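Local coordinates for protein protelomerase (Agrobacterium tumefaciens, PDB 4F43) that probably resolves replicated telomeres by cutting and rejoining DNA, generates hairpin ends and is bound here to hairpin DNA, at residues Ala117-Glu122 with Met305-Pro310; Trp176-Asn181 with Tyr198-Leu203; Thr282-Phe287 with Glu299-Tyr304. The protein carries 1 engineered substitution. All coordinates share one frame; numbering follows the deposited sequence.

Following the chain from the N terminus, strand 119-120 comes first, and interaction 1 closes the widest loop by bringing it back to strand 307-308, with 182 residues between the two segments. Both other contacts nest inside that loop, one after the other. Interaction 2 joins strands 177-180 and 198-201 at one side of a four-stranded antiparallel sheet. Interaction 3 then folds the turn 299-304 back on the start of helix 283-291 and reaches the DNA. Interactions 1 and 3 touch where Met305 packs on Phe287, while Pro201 of interaction 2 packs on the hydroxyl of Tyr286 in interaction 3. Interactions 1 and 2 do not touch.

Interaction 1: Ala117-Glu122 with Met305-Pro310; sequences ALITFE and MTYTLP
Ile119 pairs with Tyr307 and Thr120 with Thr308, making a parallel sheet of two very short strands. Three backbone bonds hold it. Ile119 N gives the straightest, to Thr306 O at 3.0 Å with 172° at the hydrogen. Ile119 O then accepts from Thr308 N at 2.7 Å, and Thr308 O from Phe121 N at 3.1 Å. The CA hydrogens of Tyr307 and Thr120 also point at Ile119 O and Thr308 O, so each of these carbonyls has a second, softer partner. A water links the segments just before the strands: it donates to Ala117 O at 3.1 Å and accepts from Thr306 OG1 at 2.6 Å.

On the Thr308 side of the sheet, OG1 stands anti to the backbone N (chi1 178°), which leaves methyl CG2 between the backbone N and the carbonyl carbon, and from there it meets Ile119 O at 3.3 Å; Leu118 packs CB and CD2 against the same threonine. Tyr307 is on the other side. The edge of Phe121, led by CD1, comes down on one face of its ring toward the rim, with centroids 4.8 Å apart and planes at 76°. Thr306 CG2 sits over the centre of the opposite face. The Tyr307 hydroxyl bonds to Glu257, and Phe121 makes a second edge-to-face pair with Trp253, tying the strands to the loop that precedes helix 263-276.

Phe121 is the centre of an inverse gamma turn, and there the pairing ends. Pro310, which has no amide hydrogen, brings CG to 3.3 Å from Phe121 O. The direct N-H...O bonds between the segments are three, with the water as an added polar link, and the carbon contacts of Tyr307, Phe121, Leu118 and Pro310 join strand 119-120, just after helix 97-115, to the chain entering helix 310-316.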
loop_
_atom_site.group_PDB
_atom_site.type_symbol
_atom_site.label_atom_id
_atom_site.label_comp_id
_atom_site.label_asym_id
_atom_site.label_seq_id
_atom_site.Cartn_x
_atom_site.Cartn_y
_atom_site.Cartn_z
ATOM N N ALA A 117 0.179 12.467 -20.077
ATOM C CA ALA A 117 -1.173 12.127 -20.500
ATOM C C ALA A 117 -2.091 11.959 -19.296
ATOM O O ALA A 117 -2.458 10.842 -18.931
ATOM C CB ALA A 117 -1.159 10.863 -21.342
ATOM N N LEU A 118 -2.454 13.080 -18.679
ATOM C CA LEU A 118 -3.319 13.076 -17.504
ATOM C C LEU A 118 -4.745 12.650 -17.841
ATOM O O LEU A 118 -5.245 12.922 -18.932
ATOM C CB LEU A 118 -3.326 14.459 -16.848
ATOM C CG LEU A 118 -2.549 14.605 -15.539
ATOM C CD1 LEU A 118 -1.217 13.881 -15.616
ATOM C CD2 LEU A 118 -2.341 16.074 -15.209
ATOM N N ILE A 119 -5.389 11.983 -16.888
ATOM C CA ILE A 119 -6.758 11.513 -17.058
ATOM C C ILE A 119 -7.747 12.499 -16.452
ATOM O O ILE A 119 -7.601 12.913 -15.303
ATOM C CB ILE A 119 -6.962 10.133 -16.407
ATOM C CG1 ILE A 119 -6.085 9.086 -17.094
ATOM C CG2 ILE A 119 -8.427 9.724 -16.459
ATOM C CD1 ILE A 119 -6.232 7.698 -16.517
ATOM N N THR A 120 -8.756 12.873 -17.232
ATOM C CA THR A 120 -9.743 13.845 -16.786
ATOM C C THR A 120 -10.810 13.188 -15.916
ATOM O O THR A 120 -11.682 12.475 -16.412
ATOM C CB THR A 120 -10.413 14.540 -17.981
ATOM O OG1 THR A 120 -9.460 14.696 -19.039
ATOM C CG2 THR A 120 -10.945 15.904 -17.574
ATOM N N PHE A 121 -10.731 13.435 -14.612
ATOM C CA PHE A 121 -11.678 12.873 -13.658
ATOM C C PHE A 121 -12.942 13.722 -13.614
ATOM O O PHE A 121 -13.156 14.488 -12.676
ATOM C CB PHE A 121 -11.041 12.803 -12.270
ATOM C CG PHE A 121 -11.480 11.617 -11.461
ATOM C CD1 PHE A 121 -10.572 10.934 -10.668
ATOM C CD2 PHE A 121 -12.795 11.184 -11.489
ATOM C CE1 PHE A 121 -10.967 9.840 -9.920
ATOM C CE2 PHE A 121 -13.200 10.093 -10.741
ATOM C CZ PHE A 121 -12.285 9.419 -9.957
ATOM N N GLU A 122 -13.778 13.573 -14.636
ATOM C CA GLU A 122 -14.945 14.432 -14.814
ATOM C C GLU A 122 -16.013 14.296 -13.730
ATOM O O GLU A 122 -16.522 15.296 -13.224
ATOM C CB GLU A 122 -15.552 14.225 -16.204
ATOM C CG GLU A 122 -14.807 14.962 -17.303
ATOM C CD GLU A 122 -14.721 14.166 -18.589
ATOM O OE1 GLU A 122 -15.057 12.963 -18.570
ATOM O OE2 GLU A 122 -14.313 14.746 -19.617
ATOM N N MET A 305 0.374 11.700 -9.221
ATOM C CA MET A 305 -0.167 12.702 -10.131
ATOM C C MET A 305 -0.504 12.083 -11.486
ATOM O O MET A 305 0.342 11.995 -12.373
ATOM C CB MET A 305 0.817 13.862 -10.288
ATOM C CG MET A 305 1.522 14.232 -8.992
ATOM S SD MET A 305 2.165 15.915 -8.951
ATOM C CE MET A 305 3.250 15.915 -10.371
ATOM N N THR A 306 -1.753 11.650 -11.629
ATOM C CA THR A 306 -2.204 10.983 -12.844
ATOM C C THR A 306 -3.579 11.475 -13.290
ATOM O O THR A 306 -4.025 11.175 -14.398
ATOM C CB THR A 306 -2.273 9.462 -12.646
ATOM O OG1 THR A 306 -2.865 8.856 -13.800
ATOM C CG2 THR A 306 -3.113 9.130 -11.426
ATOM N N TYR A 307 -4.249 12.226 -12.421
ATOM C CA TYR A 307 -5.570 12.762 -12.729
ATOM C C TYR A 307 -5.514 14.261 -12.984
ATOM O O TYR A 307 -4.587 14.941 -12.548
ATOM C CB TYR A 307 -6.545 12.489 -11.581
ATOM C CG TYR A 307 -6.851 11.030 -11.348
ATOM C CD1 TYR A 307 -6.918 10.131 -12.407
ATOM C CD2 TYR A 307 -7.078 10.551 -10.064
ATOM C CE1 TYR A 307 -7.201 8.794 -12.191
ATOM C CE2 TYR A 307 -7.361 9.220 -9.838
ATOM C CZ TYR A 307 -7.422 8.345 -10.904
ATOM O OH TYR A 307 -7.703 7.016 -10.684
ATOM N N THR A 308 -6.511 14.771 -13.698
ATOM C CA THR A 308 -6.669 16.210 -13.865
ATOM C C THR A 308 -8.124 16.616 -13.640
ATOM O O THR A 308 -9.047 16.017 -14.195
ATOM C CB THR A 308 -6.157 16.710 -15.240
ATOM O OG1 THR A 308 -6.393 18.120 -15.356
ATOM C CG2 THR A 308 -6.847 15.985 -16.387
ATOM N N LEU A 309 -8.322 17.627 -12.801
ATOM C CA LEU A 309 -9.663 18.069 -12.447
ATOM C C LEU A 309 -10.327 18.845 -13.581
ATOM O O LEU A 309 -9.677 19.648 -14.251
ATOM C CB LEU A 309 -9.640 18.893 -11.155
ATOM C CG LEU A 309 -9.295 18.105 -9.890
ATOM C CD1 LEU A 309 -9.562 18.939 -8.648
ATOM C CD2 LEU A 309 -10.066 16.796 -9.836
ATOM N N PRO A 310 -11.632 18.600 -13.793
ATOM C CA PRO A 310 -12.433 19.175 -14.881
ATOM C C PRO A 310 -12.345 20.695 -14.949
ATOM O O PRO A 310 -12.268 21.249 -16.044
ATOM C CB PRO A 310 -13.861 18.761 -14.517
ATOM C CG PRO A 310 -13.700 17.533 -13.711
ATOM C CD PRO A 310 -12.432 17.705 -12.938
HETATM O O HOH W 1 -2.571 9.048 -16.381
#

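Interaction 2: Trp176-Asn181 with Tyr198-Leu203; sequences WSILFN and YEIPVL
Ile178 and Ile200 form the hydrogen-bonded antiparallel pair at the middle of this contact: Ile178 N reaches Ile200 O at 2.9 Å, and Ile200 N returns to Ile178 O at 2.9 Å. Both donors lie nearly along the C=O axis of their acceptors. The bonds weaken toward each end, where Phe180 and Tyr198 exchange two weak ones and Val202 N gives a weak one to Trp176 O. Strands 177-180 and 198-201 run at 139° to each other, so the pair is strongly twisted away from strict antiparallel.

Ile178, Phe180, Tyr198 and Ile200 share one face. Each isoleucine places CG1 between its backbone N and carbonyl carbon, chi1 64° in Ile178, and the two CG1 atoms meet at 3.8 Å. Beyond them the chains part: Ile178 CD1 goes to Val202 CG1 at 3.7 Å, crossing that valine at about a right angle, while Ile200 CD1 reaches Phe180 CB at 3.6 Å. Phe180 and Tyr198 lie side by side, pointing the same way, with Tyr198 CE2 at the edge of the phenylalanine ring, 3.6 Å from CD2. At the corner, the Trp176 indole turns its edge to the backbone, CZ3 being 3.5 Å from Leu203 O, although this side chain is poorly ordered. Leu179 CD2 rests on Glu199 CB across the other face.

Further out, Thr151 touches Ile178, Ile200 and Val202, and Arg153 makes a cation-pi contact with Phe180. Leu179 bonds through its backbone to Ser165 on the next strand, and Pro201 O accepts from Tyr268 of helix 263-276. The chemistry is therefore divided: backbone amides set the strand pairing, while branched aliphatic groups pack toward helix 140-151 and the two rings meet Arg153 in the loop after it.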
loop_
_atom_site.group_PDB
_atom_site.type_symbol
_atom_site.label_atom_id
_atom_site.label_comp_id
_atom_site.label_asym_id
_atom_site.label_seq_id
_atom_site.Cartn_x
_atom_site.Cartn_y
_atom_site.Cartn_z
ATOM N N TRP A 176 -12.095 20.881 8.702
ATOM C CA TRP A 176 -11.598 20.206 7.506
ATOM C C TRP A 176 -10.198 19.615 7.663
ATOM O O TRP A 176 -9.399 19.648 6.728
ATOM C CB TRP A 176 -11.636 21.158 6.307
ATOM C CG TRP A 176 -13.009 21.679 6.005
ATOM C CD1 TRP A 176 -13.596 22.796 6.528
ATOM C CD2 TRP A 176 -13.972 21.100 5.116
ATOM N NE1 TRP A 176 -14.862 22.948 6.016
ATOM C CE2 TRP A 176 -15.117 21.920 5.148
ATOM C CE3 TRP A 176 -13.974 19.968 4.295
ATOM C CZ2 TRP A 176 -16.253 21.644 4.390
ATOM C CZ3 TRP A 176 -15.103 19.697 3.544
ATOM C CH2 TRP A 176 -16.226 20.531 3.597
ATOM N N SER A 177 -9.910 19.067 8.842
ATOM C CA SER A 177 -8.648 18.370 9.080
ATOM C C SER A 177 -8.705 17.521 10.347
ATOM O O SER A 177 -9.358 17.887 11.323
ATOM C CB SER A 177 -7.479 19.355 9.168
ATOM O OG SER A 177 -7.433 19.985 10.435
ATOM N N ILE A 178 -8.016 16.384 10.318
ATOM C CA ILE A 178 -7.926 15.496 11.474
ATOM C C ILE A 178 -6.481 15.057 11.699
ATOM O O ILE A 178 -5.582 15.460 10.962
ATOM C CB ILE A 178 -8.800 14.240 11.292
ATOM C CG1 ILE A 178 -8.297 13.403 10.113
ATOM C CG2 ILE A 178 -10.262 14.621 11.095
ATOM C CD1 ILE A 178 -9.137 12.172 9.840
ATOM N N LEU A 179 -6.262 14.232 12.719
ATOM C CA LEU A 179 -4.938 13.679 12.986
ATOM C C LEU A 179 -4.894 12.207 12.582
ATOM O O LEU A 179 -5.931 11.552 12.494
ATOM C CB LEU A 179 -4.573 13.842 14.463
ATOM C CG LEU A 179 -4.616 15.265 15.025
ATOM C CD1 LEU A 179 -4.193 15.276 16.486
ATOM C CD2 LEU A 179 -3.738 16.196 14.202
ATOM N N PHE A 180 -3.695 11.688 12.339
ATOM C CA PHE A 180 -3.549 10.330 11.825
ATOM C C PHE A 180 -2.344 9.578 12.392
ATOM O O PHE A 180 -1.291 10.166 12.643
ATOM C CB PHE A 180 -3.490 10.354 10.294
ATOM C CG PHE A 180 -3.046 9.056 9.684
ATOM C CD1 PHE A 180 -3.879 7.948 9.698
ATOM C CD2 PHE A 180 -1.798 8.946 9.091
ATOM C CE1 PHE A 180 -3.469 6.752 9.137
ATOM C CE2 PHE A 180 -1.383 7.754 8.529
ATOM C CZ PHE A 180 -2.219 6.655 8.551
ATOM N N ASN A 181 -2.518 8.273 12.579
ATOM C CA ASN A 181 -1.464 7.389 13.063
ATOM C C ASN A 181 -1.903 5.935 12.903
ATOM O O ASN A 181 -3.022 5.584 13.270
ATOM C CB ASN A 181 -1.162 7.680 14.535
ATOM C CG ASN A 181 0.227 7.233 14.947
ATOM O OD1 ASN A 181 1.190 7.373 14.193
ATOM N ND2 ASN A 181 0.339 6.692 16.155
ATOM N N TYR A 198 0.555 13.057 12.710
ATOM C CA TYR A 198 0.586 14.310 11.960
ATOM C C TYR A 198 -0.789 14.697 11.420
ATOM O O TYR A 198 -1.687 13.861 11.314
ATOM C CB TYR A 198 1.622 14.247 10.832
ATOM C CG TYR A 198 1.319 13.244 9.741
ATOM C CD1 TYR A 198 0.883 13.662 8.491
ATOM C CD2 TYR A 198 1.475 11.878 9.956
ATOM C CE1 TYR A 198 0.610 12.754 7.488
ATOM C CE2 TYR A 198 1.201 10.961 8.958
ATOM C CZ TYR A 198 0.768 11.406 7.725
ATOM O OH TYR A 198 0.495 10.499 6.729
ATOM N N GLU A 199 -0.941 15.974 11.083
ATOM C CA GLU A 199 -2.230 16.520 10.672
ATOM C C GLU A 199 -2.478 16.355 9.175
ATOM O O GLU A 199 -1.614 16.661 8.354
ATOM C CB GLU A 199 -2.321 17.997 11.067
ATOM C CG GLU A 199 -3.710 18.599 10.949
ATOM C CD GLU A 199 -3.773 20.020 11.478
ATOM O OE1 GLU A 199 -4.397 20.234 12.540
ATOM O OE2 GLU A 199 -3.199 20.922 10.835
ATOM N N ILE A 200 -3.667 15.867 8.831
ATOM C CA ILE A 200 -4.052 15.662 7.439
ATOM C C ILE A 200 -5.400 16.314 7.143
ATOM O O ILE A 200 -6.253 16.411 8.024
ATOM C CB ILE A 200 -4.138 14.161 7.091
ATOM C CG1 ILE A 200 -5.111 13.447 8.033
ATOM C CG2 ILE A 200 -2.764 13.520 7.154
ATOM C CD1 ILE A 200 -5.354 11.999 7.674
ATOM N N PRO A 201 -5.596 16.774 5.899
ATOM C CA PRO A 201 -6.882 17.357 5.507
ATOM C C PRO A 201 -7.929 16.282 5.243
ATOM O O PRO A 201 -7.584 15.137 4.952
ATOM C CB PRO A 201 -6.545 18.086 4.206
ATOM C CG PRO A 201 -5.409 17.311 3.637
ATOM C CD PRO A 201 -4.595 16.872 4.821
ATOM N N VAL A 202 -9.200 16.657 5.348
ATOM C CA VAL A 202 -10.302 15.758 5.025
ATOM C C VAL A 202 -11.284 16.439 4.077
ATOM O O VAL A 202 -11.367 17.666 4.031
ATOM C CB VAL A 202 -11.044 15.283 6.288
ATOM C CG1 VAL A 202 -10.201 14.270 7.044
ATOM C CG2 VAL A 202 -11.392 16.460 7.177
ATOM N N LEU A 203 -12.028 15.636 3.323
ATOM C CA LEU A 203 -12.895 16.161 2.272
ATOM C C LEU A 203 -14.351 16.289 2.715
ATOM O O LEU A 203 -15.235 16.578 1.911
ATOM C CB LEU A 203 -12.776 15.302 1.009
ATOM C CG LEU A 203 -11.339 15.168 0.495
ATOM C CD1 LEU A 203 -11.289 14.365 -0.791
ATOM C CD2 LEU A 203 -10.711 16.540 0.303
#

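Interaction 3: Thr282-Phe287 with Glu299-Tyr304; sequences TKNSYF and ETSLSY. With nucleotides of chain B.
Asn284 and Ser301 mark the closest backbone approach, CA atoms 5.7 Å apart, where the first turn of helix 283-291 faces the 3-10 turn 301-303. Asn284 sends ND2 across to Ser301 OG, 3.1 Å away and 167° at the hydrogen, with the oxygen lying 3° out of the amide plane. The same OG bonds Leu298 O, so the serine both accepts from the helix and donates to its own loop, which fixes its rotation. Alongside, Phe287 CB meets Ser301 CB at 3.6 Å. The ring then carries on to Tyr304, bringing CD2 to 3.9 Å from Tyr304 CB and an edge atom, CE2, to 3.7 Å from Tyr304 O.

Only the root of Tyr304 takes part in this packing. Its ring heads away toward the DNA, where Tyr304 OH lies 2.9 Å from O3' of DA13 of chain B and is hydrogen-bonded with Tyr262 OH. Telomere resolvases cleave DNA with a tyrosine nucleophile, and this position beside a sugar oxygen is consistent with that role for Tyr304.

Helix 263-276 backs the contact, touching Phe287 through Ala269 and the Tyr304 ring through His266. Helix 97-115 lies against Leu302 and Ser303 through Ile111, and Met305, leading into strand 307-308, packs on Phe287.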
loop_
_atom_site.group_PDB
_atom_site.type_symbol
_atom_site.label_atom_id
_atom_site.label_comp_id
_atom_site.label_asym_id
_atom_site.label_seq_id
_atom_site.Cartn_x
_atom_site.Cartn_y
_atom_site.Cartn_z
ATOM N N THR A 282 4.724 24.012 -3.299
ATOM C CA THR A 282 4.531 23.364 -4.589
ATOM C C THR A 282 3.630 22.147 -4.435
ATOM O O THR A 282 3.287 21.756 -3.320
ATOM C CB THR A 282 5.866 22.928 -5.214
ATOM O OG1 THR A 282 6.489 21.944 -4.378
ATOM C CG2 THR A 282 6.796 24.121 -5.369
ATOM N N LYS A 283 3.249 21.554 -5.560
ATOM C CA LYS A 283 2.366 20.393 -5.557
ATOM C C LYS A 283 3.054 19.192 -4.918
ATOM O O LYS A 283 2.456 18.481 -4.108
ATOM C CB LYS A 283 1.935 20.052 -6.985
ATOM C CG LYS A 283 0.464 19.710 -7.133
ATOM C CD LYS A 283 0.105 19.475 -8.592
ATOM C CE LYS A 283 -1.399 19.443 -8.798
ATOM N NZ LYS A 283 -2.044 18.361 -8.011
ATOM N N ASN A 284 4.313 18.976 -5.285
ATOM C CA ASN A 284 5.097 17.874 -4.739
ATOM C C ASN A 284 5.246 17.974 -3.224
ATOM O O ASN A 284 5.167 16.970 -2.513
ATOM C CB ASN A 284 6.481 17.822 -5.395
ATOM C CG ASN A 284 6.410 17.741 -6.909
ATOM O OD1 ASN A 284 6.547 18.749 -7.602
ATOM N ND2 ASN A 284 6.193 16.539 -7.429
ATOM N N SER A 285 5.448 19.194 -2.740
ATOM C CA SER A 285 5.641 19.426 -1.315
ATOM C C SER A 285 4.368 19.131 -0.527
ATOM O O SER A 285 4.412 18.461 0.505
ATOM C CB SER A 285 6.101 20.862 -1.060
ATOM O OG SER A 285 6.475 21.040 0.295
ATOM N N TYR A 286 3.241 19.632 -1.021
ATOM C CA TYR A 286 1.958 19.420 -0.366
ATOM C C TYR A 286 1.590 17.942 -0.385
ATOM O O TYR A 286 1.106 17.401 0.612
ATOM C CB TYR A 286 0.867 20.254 -1.037
ATOM C CG TYR A 286 -0.435 20.271 -0.272
ATOM C CD1 TYR A 286 -0.536 20.928 0.946
ATOM C CD2 TYR A 286 -1.563 19.634 -0.770
ATOM C CE1 TYR A 286 -1.724 20.947 1.651
ATOM C CE2 TYR A 286 -2.755 19.650 -0.072
ATOM C CZ TYR A 286 -2.829 20.306 1.137
ATOM O OH TYR A 286 -4.013 20.325 1.838
ATOM N N PHE A 287 1.829 17.298 -1.525
ATOM C CA PHE A 287 1.600 15.864 -1.658
ATOM C C PHE A 287 2.415 15.090 -0.631
ATOM O O PHE A 287 1.881 14.249 0.089
ATOM C CB PHE A 287 1.950 15.395 -3.070
ATOM C CG PHE A 287 0.812 15.497 -4.043
ATOM C CD1 PHE A 287 0.008 16.624 -4.076
ATOM C CD2 PHE A 287 0.551 14.468 -4.930
ATOM C CE1 PHE A 287 -1.040 16.719 -4.970
ATOM C CE2 PHE A 287 -0.492 14.558 -5.828
ATOM C CZ PHE A 287 -1.289 15.685 -5.849
ATOM N N GLU A 299 10.018 13.009 -4.808
ATOM C CA GLU A 299 9.950 12.206 -6.027
ATOM C C GLU A 299 8.898 11.099 -5.931
ATOM O O GLU A 299 8.438 10.569 -6.939
ATOM C CB GLU A 299 11.327 11.598 -6.311
ATOM C CG GLU A 299 11.471 10.925 -7.663
ATOM C CD GLU A 299 12.838 10.296 -7.847
ATOM O OE1 GLU A 299 13.197 9.986 -9.002
ATOM O OE2 GLU A 299 13.551 10.114 -6.837
ATOM N N THR A 300 8.543 10.734 -4.703
ATOM C CA THR A 300 7.536 9.699 -4.490
ATOM C C THR A 300 6.153 10.230 -4.868
ATOM O O THR A 300 5.276 9.480 -5.301
ATOM C CB THR A 300 7.542 9.196 -3.034
ATOM O OG1 THR A 300 8.846 8.702 -2.704
ATOM C CG2 THR A 300 6.526 8.080 -2.838
ATOM N N SER A 301 5.976 11.539 -4.720
ATOM C CA SER A 301 4.717 12.197 -5.050
ATOM C C SER A 301 4.418 12.156 -6.549
ATOM O O SER A 301 3.265 12.295 -6.964
ATOM C CB SER A 301 4.733 13.649 -4.567
ATOM O OG SER A 301 5.744 14.395 -5.222
ATOM N N LEU A 302 5.462 11.964 -7.352
ATOM C CA LEU A 302 5.320 11.892 -8.803
ATOM C C LEU A 302 4.403 10.747 -9.222
ATOM O O LEU A 302 3.794 10.789 -10.292
ATOM C CB LEU A 302 6.689 11.731 -9.469
ATOM C CG LEU A 302 7.710 12.846 -9.238
ATOM C CD1 LEU A 302 9.026 12.508 -9.916
ATOM C CD2 LEU A 302 7.171 14.177 -9.741
ATOM N N SER A 303 4.311 9.727 -8.375
ATOM C CA SER A 303 3.484 8.562 -8.664
ATOM C C SER A 303 2.010 8.817 -8.351
ATOM O O SER A 303 1.148 8.013 -8.704
ATOM C CB SER A 303 3.978 7.346 -7.875
ATOM O OG SER A 303 5.327 7.041 -8.191
ATOM N N TYR A 304 1.722 9.937 -7.692
ATOM C CA TYR A 304 0.352 10.241 -7.279
ATOM C C TYR A 304 -0.329 11.265 -8.182
ATOM O O TYR A 304 -1.471 11.652 -7.940
ATOM C CB TYR A 304 0.321 10.722 -5.827
ATOM C CG TYR A 304 0.612 9.637 -4.818
ATOM C CD1 TYR A 304 -0.411 8.856 -4.298
ATOM C CD2 TYR A 304 1.910 9.392 -4.388
ATOM C CE1 TYR A 304 -0.151 7.860 -3.378
ATOM C CE2 TYR A 304 2.181 8.398 -3.466
ATOM C CZ TYR A 304 1.147 7.635 -2.964
ATOM O OH TYR A 304 1.415 6.645 -2.047
ATOM P P DA B 13 1.014 3.485 -7.932
ATOM O OP1 DA B 13 -0.376 3.862 -7.589
ATOM O OP2 DA B 13 1.665 4.066 -9.125
ATOM O "O5'" DA B 13 1.944 3.791 -6.669
ATOM C "C5'" DA B 13 1.679 3.154 -5.427
ATOM C "C4'" DA B 13 2.701 3.571 -4.386
ATOM O "O4'" DA B 13 3.739 2.562 -4.301
ATOM C "C3'" DA B 13 3.418 4.884 -4.679
ATOM O "O3'" DA B 13 3.662 5.576 -3.462
ATOM C "C2'" DA B 13 4.720 4.427 -5.325
ATOM C "C1'" DA B 13 5.000 3.161 -4.525
ATOM N N9 DA B 13 5.847 2.190 -5.209
ATOM C C8 DA B 13 6.023 2.031 -6.555
ATOM N N7 DA B 13 6.855 1.064 -6.865
ATOM C C5 DA B 13 7.251 0.555 -5.639
ATOM C C6 DA B 13 8.124 -0.488 -5.270
ATOM N N6 DA B 13 8.799 -1.250 -6.140
ATOM N N1 DA B 13 8.283 -0.723 -3.953
ATOM C C2 DA B 13 7.622 0.026 -3.067
ATOM N N3 DA B 13 6.776 1.028 -3.293
ATOM C C4 DA B 13 6.635 1.240 -4.609
#